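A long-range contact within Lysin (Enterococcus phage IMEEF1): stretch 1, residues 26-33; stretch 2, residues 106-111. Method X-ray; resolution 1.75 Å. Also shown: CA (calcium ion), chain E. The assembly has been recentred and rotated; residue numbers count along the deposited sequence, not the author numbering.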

# COMPACT_ATOMS: atom_id res chain seq x y z
N GLY C 26 12.03 -16.57 19.62
CA GLY C 26 10.75 -16.44 20.34
C GLY C 26 10.36 -15.00 20.59
O GLY C 26 10.28 -14.17 19.66
N THR C 27 10.09 -14.67 21.85
CA THR C 27 9.39 -13.40 22.14
C THR C 27 10.38 -12.37 22.66
O THR C 27 10.56 -12.18 23.81
N GLN C 28 11.14 -11.74 21.74
CA GLN C 28 12.09 -10.71 22.07
C GLN C 28 11.42 -9.35 22.30
O GLN C 28 10.22 -9.20 22.03
N CYS C 29 12.20 -8.38 22.73
CA CYS C 29 11.61 -7.05 23.00
C CYS C 29 11.03 -6.36 21.78
O CYS C 29 9.86 -5.85 21.81
N MET C 30 11.77 -6.42 20.68
CA MET C 30 11.26 -5.77 19.46
C MET C 30 9.98 -6.42 18.92
O MET C 30 9.16 -5.74 18.27
N ASP C 31 9.80 -7.74 19.11
CA ASP C 31 8.60 -8.42 18.74
C ASP C 31 7.34 -7.74 19.25
O ASP C 31 6.37 -7.71 18.54
N LEU C 32 7.35 -7.27 20.50
CA LEU C 32 6.16 -6.63 21.03
C LEU C 32 5.87 -5.32 20.33
O LEU C 32 4.73 -5.07 19.89
N THR C 33 6.90 -4.50 20.19
CA THR C 33 6.75 -3.19 19.57
C THR C 33 6.31 -3.39 18.15
O THR C 33 5.45 -2.68 17.65
N SER C 106 6.17 0.51 31.69
CA SER C 106 5.99 -0.00 30.36
C SER C 106 5.77 -1.55 30.38
O SER C 106 6.15 -2.25 31.34
N VAL C 107 5.13 -2.10 29.33
CA VAL C 107 5.00 -3.54 29.14
C VAL C 107 6.03 -3.90 28.11
O VAL C 107 6.10 -3.24 27.05
N ASP C 108 6.91 -4.79 28.50
CA ASP C 108 8.09 -5.13 27.70
C ASP C 108 8.19 -6.64 27.68
O ASP C 108 7.85 -7.32 28.66
N GLN C 109 8.70 -7.20 26.56
CA GLN C 109 9.18 -8.59 26.53
C GLN C 109 10.61 -8.66 26.71
O GLN C 109 11.34 -7.73 26.34
N ASN C 110 11.05 -9.77 27.30
CA ASN C 110 12.46 -10.06 27.45
C ASN C 110 13.22 -9.15 28.36
O ASN C 110 14.44 -8.90 28.19
N TRP C 111 12.52 -8.66 29.38
CA TRP C 111 13.11 -7.82 30.42
C TRP C 111 13.30 -8.69 31.64
O TRP C 111 14.43 -8.80 32.13

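Packing of residues 26-33, a loop leading into a helix, against residues 106-111, which leave a strand, buries 388 Å² in all, with Gln109 contributing the largest share. Gly26, with phi at 53°, has no side chain and no contact across the interface, but its O binds the calcium ion at 2.3 Å. Thr27 (chi1 p) points sideways, and its CB lies 3.6 Å from NE2 of Gln109. Gln28 holds the central polar contact through its backbone: Gln109 points toward stretch 1 with chi1 m and chi2 t, an extended reach that lets its NE2 donate a hydrogen bond to Gln28 O at 2.8 Å. The side chain of Gln28 (m, m) starts away from stretch 2 but its end comes back, placing OE1 3.0 Å from ND2 of Asn110, at an angle too poor for a hydrogen bond. Cys29 (p) sets CB 3.3 Å from Gln109 O. Two waters fill the gaps around it: water 1 donates to Cys29 O (2.8 Å) and accepts from Gln109 N (2.9 Å), while water 2 accepts from Cys29 N and from Asn110 ND2, both at 2.9 Å, so each links the two stretches where direct backbone pairing is absent. Met30 (t, p, t) points away and makes no contact. Asp31 (m) braces the loop from within: OD2 binds the calcium at 2.5 Å and accepts a hydrogen bond from Gln28 N at 2.9 Å, while its CB lies 3.7 Å from Gln109 NE2. Leu32 (t, p) points toward stretch 2 and supplies the apolar contact, its CD2 lying 3.9 Å from CG1 of Val107 (t) and 3.3 Å from Val107 O; its CB is 4.0 Å from Gln109 NE2. Thr33 (m) is out of reach, as is Ser106 (p), whose OG instead donates to Asp108 OD1 at 2.5 Å within stretch 2.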

# COMPACT_ATOMS: atom_id res chain seq x y z
CB THR C 27 8.22 -13.70 23.08
OG1 THR C 27 8.74 -14.19 24.33
CG2 THR C 27 7.26 -14.75 22.42
CB GLN C 28 13.09 -10.61 20.95
CG GLN C 28 13.88 -11.92 20.76
CD GLN C 28 14.86 -12.19 21.88
OE1 GLN C 28 15.56 -11.29 22.37
NE2 GLN C 28 14.96 -13.45 22.29
CB CYS C 29 12.55 -6.18 23.75
SG CYS C 29 13.94 -5.51 22.77
CB MET C 30 12.42 -5.72 18.42
CG MET C 30 12.35 -4.71 17.27
SD MET C 30 11.79 -3.02 17.53
CE MET C 30 12.30 -2.24 15.95
CB ASP C 31 8.60 -9.88 19.16
CG ASP C 31 9.56 -10.72 18.34
OD1 ASP C 31 9.38 -10.85 17.11
OD2 ASP C 31 10.50 -11.27 18.93
CB LEU C 32 6.36 -6.31 22.53
CG LEU C 32 5.17 -5.60 23.18
CD1 LEU C 32 3.95 -6.46 22.95
CD2 LEU C 32 5.42 -5.45 24.66
CB THR C 33 8.10 -2.41 19.66
OG1 THR C 33 8.25 -1.95 21.04
CG2 THR C 33 8.15 -1.19 18.73
CB SER C 106 7.15 0.47 29.42
OG SER C 106 8.38 -0.15 29.79
CB VAL C 107 3.62 -3.88 28.64
CG1 VAL C 107 3.56 -5.27 28.10
CG2 VAL C 107 2.67 -3.68 29.77
CB ASP C 108 9.43 -4.70 28.31
CG ASP C 108 9.55 -3.25 28.81
OD1 ASP C 108 8.73 -2.35 28.58
OD2 ASP C 108 10.69 -2.98 29.32
CB GLN C 109 8.81 -9.27 25.20
CG GLN C 109 7.34 -9.43 25.06
CD GLN C 109 6.86 -10.13 23.81
OE1 GLN C 109 5.73 -10.62 23.82
NE2 GLN C 109 7.64 -10.12 22.73
CB ASN C 110 13.16 -10.18 26.10
CG ASN C 110 14.29 -11.21 26.13
OD1 ASN C 110 14.25 -12.15 26.90
ND2 ASN C 110 15.29 -11.00 25.34
CB TRP C 111 12.28 -6.57 30.75
CG TRP C 111 12.85 -5.74 31.87
CD1 TRP C 111 12.53 -5.82 33.21
CD2 TRP C 111 13.91 -4.82 31.77
NE1 TRP C 111 13.29 -4.97 33.92
CE2 TRP C 111 14.12 -4.30 33.06
CE3 TRP C 111 14.63 -4.28 30.70
CZ2 TRP C 111 15.06 -3.33 33.33
CZ3 TRP C 111 15.56 -3.34 30.95
CH2 TRP C 111 15.78 -2.84 32.27
CA CA E . 10.96 -13.34 17.63
O HOH W 1 9.08 -5.26 24.45
O HOH W 2 14.96 -8.73 23.52